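Local coordinates for protein RsfP (Uncultured bacterium, PDB 4GLJ) that probably cleaves methylthioadenosine with phosphate, as a phosphorylase-superfamily enzyme, and binds the dye rhodamine B, at residues Ser285-Thr288 with Lys289-Ala293; Ser101-Glu104 with Thr105-Pro108; Pro142-Pro145 with Glu146-Asp149; Asn245-Asn248 with Ala249-Ile253. All coordinates share one frame; numbering follows the deposited sequence.

Contact 1 (Ser285-Thr288 with Lys289-Ala293)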
loop_
_atom_site.group_PDB
_atom_site.type_symbol
_atom_site.label_atom_id
_atom_site.label_comp_id
_atom_site.label_asym_id
_atom_site.label_seq_id
_atom_site.Cartn_x
_atom_site.Cartn_y
_atom_site.Cartn_z
ATOM N N SER A 285 -16.175 -21.000 -14.113
ATOM C CA SER A 285 -15.548 -21.907 -15.061
ATOM C C SER A 285 -15.017 -23.159 -14.362
ATOM O O SER A 285 -14.857 -23.153 -13.103
ATOM C CB SER A 285 -14.380 -21.189 -15.744
ATOM O OG SER A 285 -13.344 -20.959 -14.817
ATOM N N ALA A 286 -14.728 -24.197 -15.143
ATOM C CA ALA A 286 -14.134 -25.469 -14.594
ATOM C C ALA A 286 -12.818 -25.134 -13.863
ATOM O O ALA A 286 -12.459 -25.702 -12.779
ATOM C CB ALA A 286 -13.863 -26.478 -15.680
ATOM N N GLU A 287 -12.072 -24.218 -14.465
ATOM C CA GLU A 287 -10.739 -23.885 -13.915
ATOM C C GLU A 287 -10.913 -23.178 -12.555
ATOM O O GLU A 287 -10.180 -23.451 -11.557
ATOM C CB GLU A 287 -9.959 -23.006 -14.933
ATOM C CG GLU A 287 -8.645 -22.479 -14.326
ATOM C CD GLU A 287 -7.774 -21.608 -15.246
ATOM O OE1 GLU A 287 -8.185 -21.275 -16.379
ATOM O OE2 GLU A 287 -6.647 -21.268 -14.818
ATOM N N THR A 288 -11.892 -22.270 -12.500
ATOM C CA THR A 288 -12.151 -21.523 -11.239
ATOM C C THR A 288 -12.662 -22.470 -10.126
ATOM O O THR A 288 -12.143 -22.459 -8.988
ATOM C CB THR A 288 -13.145 -20.376 -11.517
ATOM O OG1 THR A 288 -12.519 -19.490 -12.472
ATOM C CG2 THR A 288 -13.516 -19.591 -10.230
ATOM N N LYS A 289 -13.688 -23.265 -10.453
ATOM C CA LYS A 289 -14.227 -24.195 -9.446
ATOM C C LYS A 289 -13.124 -25.103 -8.895
ATOM O O LYS A 289 -13.130 -25.420 -7.731
ATOM C CB LYS A 289 -15.298 -25.111 -10.032
ATOM C CG LYS A 289 -16.676 -24.514 -10.002
ATOM C CD LYS A 289 -17.745 -25.572 -10.365
ATOM C CE LYS A 289 -17.645 -26.123 -11.804
ATOM N NZ LYS A 289 -17.473 -25.148 -12.937
ATOM N N THR A 290 -12.206 -25.529 -9.763
ATOM C CA THR A 290 -11.176 -26.494 -9.406
ATOM C C THR A 290 -10.222 -25.781 -8.468
ATOM O O THR A 290 -9.854 -26.335 -7.430
ATOM C CB THR A 290 -10.412 -27.016 -10.643
ATOM O OG1 THR A 290 -11.339 -27.562 -11.597
ATOM C CG2 THR A 290 -9.374 -28.064 -10.242
ATOM N N ARG A 291 -9.841 -24.551 -8.805
ATOM C CA ARG A 291 -8.908 -23.789 -7.970
ATOM C C ARG A 291 -9.545 -23.497 -6.589
ATOM O O ARG A 291 -8.858 -23.400 -5.570
ATOM C CB ARG A 291 -8.590 -22.460 -8.680
ATOM C CG ARG A 291 -7.396 -21.698 -8.127
ATOM C CD ARG A 291 -7.037 -20.411 -8.898
ATOM N NE ARG A 291 -8.189 -19.520 -9.059
ATOM C CZ ARG A 291 -8.851 -19.347 -10.201
ATOM N NH1 ARG A 291 -8.499 -19.954 -11.349
ATOM N NH2 ARG A 291 -9.878 -18.536 -10.201
ATOM N N LEU A 292 -10.847 -23.272 -6.557
ATOM C CA LEU A 292 -11.474 -22.902 -5.283
ATOM C C LEU A 292 -12.125 -24.044 -4.546
ATOM O O LEU A 292 -12.825 -23.815 -3.524
ATOM C CB LEU A 292 -12.553 -21.832 -5.530
ATOM C CG LEU A 292 -12.047 -20.505 -6.185
ATOM C CD1 LEU A 292 -13.288 -19.601 -6.382
ATOM C CD2 LEU A 292 -10.981 -19.872 -5.282
ATOM N N ALA A 293 -11.920 -25.264 -5.057
ATOM C CA ALA A 293 -12.736 -26.416 -4.622
ATOM C C ALA A 293 -12.883 -26.545 -3.092
ATOM O O ALA A 293 -14.012 -26.624 -2.559
ATOM C CB ALA A 293 -12.169 -27.695 -5.232
HETATM O O HOH W 1 -9.807 -19.394 -13.598
#
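Ser285 O takes the backbone N-H of Lys289 at 2.9 Å in an almost straight bond, 179° at the hydrogen. This is the first of the i to i+4 backbone bonds of helix 286-291. Thr290, Arg291 and Leu292 donate in the same way to Ala286, Glu287 and Thr288. Ser285 holds the N-cap position.

Side-chain hydrogen bonds add to this frame. Thr290 OG1, set beside its own backbone N (chi1 -55°), lies only 2.5 Å from Ala286 O. That is shorter than usual, so the strength of this second bond to the carbonyl is doubtful. Lys289 folds back at its last two torsions and reaches Ser285 O with NZ at 3.3 Å, a weak bond; its stronger one goes to Met284 O. Ser285 OG and Thr288 OG1 are hydrogen-bonded, 2.9 Å apart. One water bridges Thr288 OG1 and Arg291 NH1, and it lies in plane at the guanidinium edge, 2.7 Å from NH1. Arg291 NH2 bonds Asp131 O.

Charge plays a looser part. Glu287 OE2 and Arg291 NH1 stand 4.1 Å apart, beyond a salt bridge, with carboxylate and guanidinium planes turned 72° from each other. One face of the guanidinium lies over Thr288 CA. With an alanine at Arg291, Asp131 O and the bridging water are likely to lose their arginine donor, and Glu287 its nearby positive charge.

Apolar contact is made by Thr288 CG2 and Leu292 CD1, 3.9 Å apart.

This short helix follows helix 237-263 in the chain and packs on loops, where Leu292 touches Tyr42 and Ala133.

Contact 2 (Ser101-Glu104 with Thr105-Pro108)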
loop_
_atom_site.group_PDB
_atom_site.type_symbol
_atom_site.label_atom_id
_atom_site.label_comp_id
_atom_site.label_asym_id
_atom_site.label_seq_id
_atom_site.Cartn_x
_atom_site.Cartn_y
_atom_site.Cartn_z
ATOM N N SER A 101 5.637 -4.118 20.779
ATOM C CA SER A 101 4.617 -3.369 21.522
ATOM C C SER A 101 4.633 -1.894 21.142
ATOM O O SER A 101 5.713 -1.275 21.004
ATOM C CB SER A 101 4.896 -3.435 23.042
ATOM O OG SER A 101 4.143 -2.395 23.720
ATOM N N LEU A 102 3.458 -1.324 20.977
ATOM C CA LEU A 102 3.322 0.137 20.791
ATOM C C LEU A 102 2.788 0.831 22.044
ATOM O O LEU A 102 2.518 2.025 22.027
ATOM C CB LEU A 102 2.337 0.392 19.619
ATOM C CG LEU A 102 2.760 -0.148 18.237
ATOM C CD1 LEU A 102 1.613 -0.137 17.235
ATOM C CD2 LEU A 102 3.973 0.668 17.721
ATOM N N GLN A 103 2.705 0.141 23.180
ATOM C CA GLN A 103 2.038 0.704 24.350
ATOM C C GLN A 103 2.896 0.355 25.578
ATOM O O GLN A 103 3.362 -0.805 25.752
ATOM C CB GLN A 103 0.611 0.098 24.511
ATOM C CG GLN A 103 -0.383 0.353 23.377
ATOM C CD GLN A 103 -0.644 1.854 23.188
ATOM O OE1 GLN A 103 -0.524 2.606 24.143
ATOM N NE2 GLN A 103 -0.934 2.299 21.943
ATOM N N GLU A 104 3.109 1.358 26.416
ATOM C CA GLU A 104 3.869 1.174 27.683
ATOM C C GLU A 104 3.493 -0.031 28.542
ATOM O O GLU A 104 4.335 -0.721 29.144
ATOM C CB GLU A 104 3.750 2.432 28.524
ATOM C CG GLU A 104 4.786 2.408 29.620
ATOM C CD GLU A 104 6.205 2.140 29.073
ATOM O OE1 GLU A 104 6.630 2.830 28.086
ATOM O OE2 GLU A 104 6.887 1.239 29.643
ATOM N N THR A 105 2.201 -0.268 28.639
ATOM C CA THR A 105 1.718 -1.341 29.497
ATOM C C THR A 105 1.825 -2.730 28.868
ATOM O O THR A 105 1.616 -3.717 29.557
ATOM C CB THR A 105 0.251 -1.113 29.791
ATOM O OG1 THR A 105 -0.381 -0.887 28.531
ATOM C CG2 THR A 105 0.102 0.107 30.725
ATOM N N LEU A 106 2.116 -2.828 27.558
ATOM C CA LEU A 106 2.397 -4.149 26.941
ATOM C C LEU A 106 3.904 -4.359 26.888
ATOM O O LEU A 106 4.618 -3.763 26.018
ATOM C CB LEU A 106 1.799 -4.260 25.539
ATOM C CG LEU A 106 0.345 -3.790 25.487
ATOM C CD1 LEU A 106 -0.152 -3.750 24.059
ATOM C CD2 LEU A 106 -0.534 -4.715 26.285
ATOM N N LYS A 107 4.404 -5.190 27.811
ATOM C CA LYS A 107 5.855 -5.369 28.006
ATOM C C LYS A 107 6.416 -6.653 27.370
ATOM O O LYS A 107 5.675 -7.655 27.187
ATOM C CB LYS A 107 6.185 -5.395 29.539
ATOM C CG LYS A 107 6.086 -4.009 30.120
ATOM C CD LYS A 107 5.707 -4.060 31.588
ATOM C CE LYS A 107 5.827 -2.683 32.221
ATOM N NZ LYS A 107 5.141 -1.575 31.491
ATOM N N PRO A 108 7.728 -6.666 27.050
ATOM C CA PRO A 108 8.353 -7.927 26.571
ATOM C C PRO A 108 8.062 -9.110 27.495
ATOM O O PRO A 108 8.106 -8.976 28.722
ATOM C CB PRO A 108 9.837 -7.597 26.546
ATOM C CG PRO A 108 9.834 -6.109 26.239
ATOM C CD PRO A 108 8.659 -5.521 26.983
#
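Ser101 ends strand 92-101 and meets Leu106 across a tight loop, its OG 2.7 Å from Leu106 O. The hydroxyl lies opposite its own backbone N (chi1 163°), which carries it over to the second segment. There OG also accepts the N-H of Gln103 at 3.0 Å, forming an ST turn.

Gln103 opens a type I beta turn that closes at Leu106. Its carbonyl accepts Leu106 N at 3.0 Å, with the donor well above the carbonyl plane, 55° out of it. The two side chains run side by side and point the same way, Gln103 CB resting 3.9 Å from Leu106 CD1. The amide end of Gln103 leads away, and its NE2 bonds Ala193 O.

Glu104 is gripped from its backbone side. Lys107 bends at its last torsion and brings NZ to Glu104 O at 2.6 Å. The carboxylate adds a long salt bridge, OE2 to NZ 3.8 Å, while OE1 makes a weak hydrogen bond to His227.

The chemistry is thus split. Buried Ser101 and Leu106 bring a hydroxyl and a carbonyl together at the inner end of the loop. At the exposed tip, the ammonium of Lys107 is held chiefly by a backbone carbonyl, and the carboxylate probably adds only a modest electrostatic pull.

Contact 3 (Pro142-Pro145 with Glu146-Asp149)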
loop_
_atom_site.group_PDB
_atom_site.type_symbol
_atom_site.label_atom_id
_atom_site.label_comp_id
_atom_site.label_asym_id
_atom_site.label_seq_id
_atom_site.Cartn_x
_atom_site.Cartn_y
_atom_site.Cartn_z
ATOM N N PRO A 142 -12.110 -9.341 12.945
ATOM C CA PRO A 142 -11.311 -10.183 12.099
ATOM C C PRO A 142 -10.677 -11.409 12.809
ATOM O O PRO A 142 -10.027 -12.186 12.114
ATOM C CB PRO A 142 -10.161 -9.241 11.632
ATOM C CG PRO A 142 -10.015 -8.343 12.847
ATOM C CD PRO A 142 -11.452 -8.022 13.207
ATOM N N LEU A 143 -10.789 -11.466 14.146
ATOM C CA LEU A 143 -10.186 -12.488 15.014
ATOM C C LEU A 143 -11.342 -13.027 15.842
ATOM O O LEU A 143 -12.006 -12.266 16.533
ATOM C CB LEU A 143 -9.166 -11.810 15.926
ATOM C CG LEU A 143 -7.996 -11.192 15.115
ATOM C CD1 LEU A 143 -7.210 -10.118 15.820
ATOM C CD2 LEU A 143 -7.133 -12.286 14.454
ATOM N N CYS A 144 -11.626 -14.307 15.706
ATOM C CA CYS A 144 -12.860 -14.939 16.221
ATOM C C CYS A 144 -12.896 -14.771 17.712
ATOM O O CYS A 144 -12.015 -15.270 18.400
ATOM C CB CYS A 144 -12.917 -16.456 15.858
ATOM S SG CYS A 144 -14.200 -17.476 16.675
ATOM N N PRO A 145 -13.913 -14.074 18.238
ATOM C CA PRO A 145 -13.938 -13.839 19.708
ATOM C C PRO A 145 -14.107 -15.137 20.541
ATOM O O PRO A 145 -13.683 -15.155 21.679
ATOM C CB PRO A 145 -15.207 -12.969 19.911
ATOM C CG PRO A 145 -15.957 -12.991 18.625
ATOM C CD PRO A 145 -15.018 -13.412 17.527
ATOM N N GLU A 146 -14.746 -16.175 19.992
ATOM C CA GLU A 146 -14.895 -17.453 20.713
ATOM C C GLU A 146 -13.506 -18.094 20.915
ATOM O O GLU A 146 -13.232 -18.572 21.992
ATOM C CB GLU A 146 -15.857 -18.413 19.990
ATOM C CG GLU A 146 -17.236 -17.833 19.739
ATOM C CD GLU A 146 -18.105 -17.783 20.990
ATOM O OE1 GLU A 146 -19.365 -17.777 20.855
ATOM O OE2 GLU A 146 -17.555 -17.792 22.122
ATOM N N VAL A 147 -12.637 -18.036 19.901
ATOM C CA VAL A 147 -11.239 -18.523 19.994
ATOM C C VAL A 147 -10.400 -17.607 20.841
ATOM O O VAL A 147 -9.644 -18.074 21.690
ATOM C CB VAL A 147 -10.564 -18.682 18.595
ATOM C CG1 VAL A 147 -9.222 -19.343 18.709
ATOM C CG2 VAL A 147 -11.407 -19.586 17.653
ATOM N N ALA A 148 -10.549 -16.284 20.678
ATOM C CA ALA A 148 -9.854 -15.336 21.557
ATOM C C ALA A 148 -10.247 -15.536 23.012
ATOM O O ALA A 148 -9.373 -15.527 23.879
ATOM C CB ALA A 148 -10.115 -13.863 21.156
ATOM N N ASP A 149 -11.543 -15.717 23.313
ATOM C CA ASP A 149 -11.889 -15.995 24.705
ATOM C C ASP A 149 -11.227 -17.282 25.238
ATOM O O ASP A 149 -10.869 -17.334 26.434
ATOM C CB ASP A 149 -13.392 -16.033 24.928
ATOM C CG ASP A 149 -13.734 -16.384 26.366
ATOM O OD1 ASP A 149 -13.412 -15.561 27.289
ATOM O OD2 ASP A 149 -14.252 -17.527 26.569
#
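Cys144 O and Pro145 O accept the backbone N-H groups of Ala148 and Asp149, at 2.9 Å from Ala148 N to Cys144 O and 2.8 Å from Asp149 N to Pro145 O, and so start helix 145-157. The first of these bonds is nearly straight, 171° at the hydrogen.

Cys144 is the N-cap residue, and its side chain takes part. In the conformer described, one of two modelled, SG stands anti to the backbone N (chi1 169°). This brings SG to the N-H end of the first turn, where it accepts Val147 N in a weak capping bond of 3.6 Å. The same sulfur lies against Val147 CG2, also 3.6 Å away, and reaches Glu146 CB at 3.8 Å. In this conformer the sulfur is both a weak acceptor and an apolar neighbour of Val147.

Pro145 has no N-H, so this position needs no acceptor. Ala148 CB turns back toward Cys144 O, and Asp149 CB lies 3.4 Å from Pro145 O. The carboxylate of Asp149 leads away to a salt bridge with Arg153, one turn further on.

Val147 packs on Ala215 of strand 213-221 and on Tyr92 and Val94 of strand 92-101, while Ala148 meets Ile113 of strand 111-119.

This is a cysteine N-cap followed by proline at the first helical position, its thiol bond resting on the one conformer. It launches a helix that lies against the central mixed sheet of the phosphorylase-superfamily fold.

Contact 4 (Asn245-Asn248 with Ala249-Ile253)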
loop_
_atom_site.group_PDB
_atom_site.type_symbol
_atom_site.label_atom_id
_atom_site.label_comp_id
_atom_site.label_asym_id
_atom_site.label_seq_id
_atom_site.Cartn_x
_atom_site.Cartn_y
_atom_site.Cartn_z
ATOM N N ASN A 245 9.422 -16.631 25.269
ATOM C CA ASN A 245 8.063 -16.451 24.754
ATOM C C ASN A 245 7.552 -17.694 24.076
ATOM O O ASN A 245 6.472 -18.170 24.412
ATOM C CB ASN A 245 8.020 -15.317 23.731
ATOM C CG ASN A 245 7.814 -13.983 24.372
ATOM O OD1 ASN A 245 7.061 -13.883 25.329
ATOM N ND2 ASN A 245 8.437 -12.950 23.835
ATOM N N ALA A 246 8.342 -18.218 23.124
ATOM C CA ALA A 246 8.010 -19.446 22.421
ATOM C C ALA A 246 7.717 -20.639 23.393
ATOM O O ALA A 246 6.714 -21.362 23.238
ATOM C CB ALA A 246 9.125 -19.803 21.433
ATOM N N ASP A 247 8.574 -20.859 24.381
ATOM C CA ASP A 247 8.233 -21.925 25.339
ATOM C C ASP A 247 6.967 -21.687 26.219
ATOM O O ASP A 247 6.173 -22.611 26.456
ATOM C CB ASP A 247 9.389 -22.248 26.248
ATOM C CG ASP A 247 9.011 -23.341 27.239
ATOM O OD1 ASP A 247 8.523 -24.429 26.786
ATOM O OD2 ASP A 247 9.142 -23.077 28.459
ATOM N N ASN A 248 6.760 -20.454 26.689
ATOM C CA ASN A 248 5.481 -20.065 27.305
ATOM C C ASN A 248 4.299 -20.301 26.349
ATOM O O ASN A 248 3.272 -20.874 26.729
ATOM C CB ASN A 248 5.539 -18.605 27.775
ATOM C CG ASN A 248 6.397 -18.422 29.008
ATOM O OD1 ASN A 248 6.607 -19.380 29.768
ATOM N ND2 ASN A 248 6.907 -17.186 29.230
ATOM N N ALA A 249 4.469 -19.913 25.085
ATOM C CA ALA A 249 3.430 -20.118 24.072
ATOM C C ALA A 249 3.030 -21.584 23.954
ATOM O O ALA A 249 1.848 -21.869 23.933
ATOM C CB ALA A 249 3.823 -19.538 22.711
ATOM N N GLN A 250 3.995 -22.513 23.944
ATOM C CA GLN A 250 3.671 -23.935 23.913
ATOM C C GLN A 250 2.721 -24.381 25.041
ATOM O O GLN A 250 1.797 -25.182 24.783
ATOM C CB GLN A 250 4.939 -24.822 23.980
ATOM C CG GLN A 250 5.947 -24.570 22.865
ATOM C CD GLN A 250 5.548 -25.172 21.515
ATOM O OE1 GLN A 250 4.506 -25.849 21.387
ATOM N NE2 GLN A 250 6.382 -24.934 20.495
ATOM N N GLN A 251 2.944 -23.873 26.260
ATOM C CA GLN A 251 2.032 -24.205 27.393
ATOM C C GLN A 251 0.631 -23.665 27.166
ATOM O O GLN A 251 -0.387 -24.365 27.383
ATOM C CB GLN A 251 2.584 -23.726 28.752
ATOM C CG GLN A 251 4.001 -24.158 29.042
ATOM C CD GLN A 251 4.195 -25.640 28.776
ATOM O OE1 GLN A 251 3.343 -26.477 29.152
ATOM N NE2 GLN A 251 5.317 -25.983 28.120
ATOM N N VAL A 252 0.578 -22.451 26.597
ATOM C CA VAL A 252 -0.698 -21.851 26.318
ATOM C C VAL A 252 -1.468 -22.627 25.252
ATOM O O VAL A 252 -2.667 -22.874 25.428
ATOM C CB VAL A 252 -0.563 -20.339 25.938
ATOM C CG1 VAL A 252 -1.966 -19.768 25.667
ATOM C CG2 VAL A 252 0.169 -19.560 27.077
ATOM N N ILE A 253 -0.799 -22.964 24.147
ATOM C CA ILE A 253 -1.352 -23.789 23.069
ATOM C C ILE A 253 -1.873 -25.128 23.632
ATOM O O ILE A 253 -2.988 -25.568 23.278
ATOM C CB ILE A 253 -0.236 -24.041 21.992
ATOM C CG1 ILE A 253 0.000 -22.784 21.125
ATOM C CG2 ILE A 253 -0.479 -25.248 21.104
ATOM C CD1 ILE A 253 1.382 -22.894 20.449
#
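Asn245 O receives the N-H of Ala249 at 2.7 Å, the shortest of four successive backbone bonds in this stretch of helix 237-263. Gln250 N follows to Ala246 O at 3.0 Å and Val252 N to Asn248 O at 3.1 Å. The bond from Gln251 N to Asp247 O is weak at 3.5 Å.

Side chains add contacts with the carbonyls. Gln250 CG comes within 3.3 Å of Ala246 O, and Val252 CG2 lies 3.4 Å from Asn248 O. Chi1 of -52° puts Gln251 CG near Asp247 O, and the bend at chi2 turns the amide so that NE2 comes to 3.8 Å from Asp247 OD1. Their amide and carboxylate planes are 63° apart, and the approach is a loose polar one. Replacing Gln251 by alanine removes CG and the amide, which is likely to leave Asp247 OD1 without its nearby NE2 and Asp247 O less covered on that side.

Partners farther out fix the polar ends. Asn245 ND2 bonds Val220 O, and Gln250 NE2 bonds Gln26 O.

The buried side of the helix lies on the sheet. Ala249 meets Leu219 of strand 213-221 and Val96 of strand 92-101, and Ile253 also touches Val96. Val252 packs on Leu217 and on Met111 of strand 111-119.

All four contacts are local and lie in series along the chain. Contacts 3 and 4 are the more central, and their helices pack on the same three strands, 92-101, 111-119 and 213-221. Contact 2 occupies the loop joining the first two of these strands. Its nearest atoms come within about 5 Å of those of contact 4, without touching, and its Pro108 packs on helix 237-263. Contact 1 is peripheral: its centre lies about 26 Å from the centre of the chain, and it rests on loops. Contacts 1, 3 and 4 share helix backbone bonds. Where 3 and 4 face the sheet their side chains are mainly apolar, while polar and charged groups do more in 1 and 2.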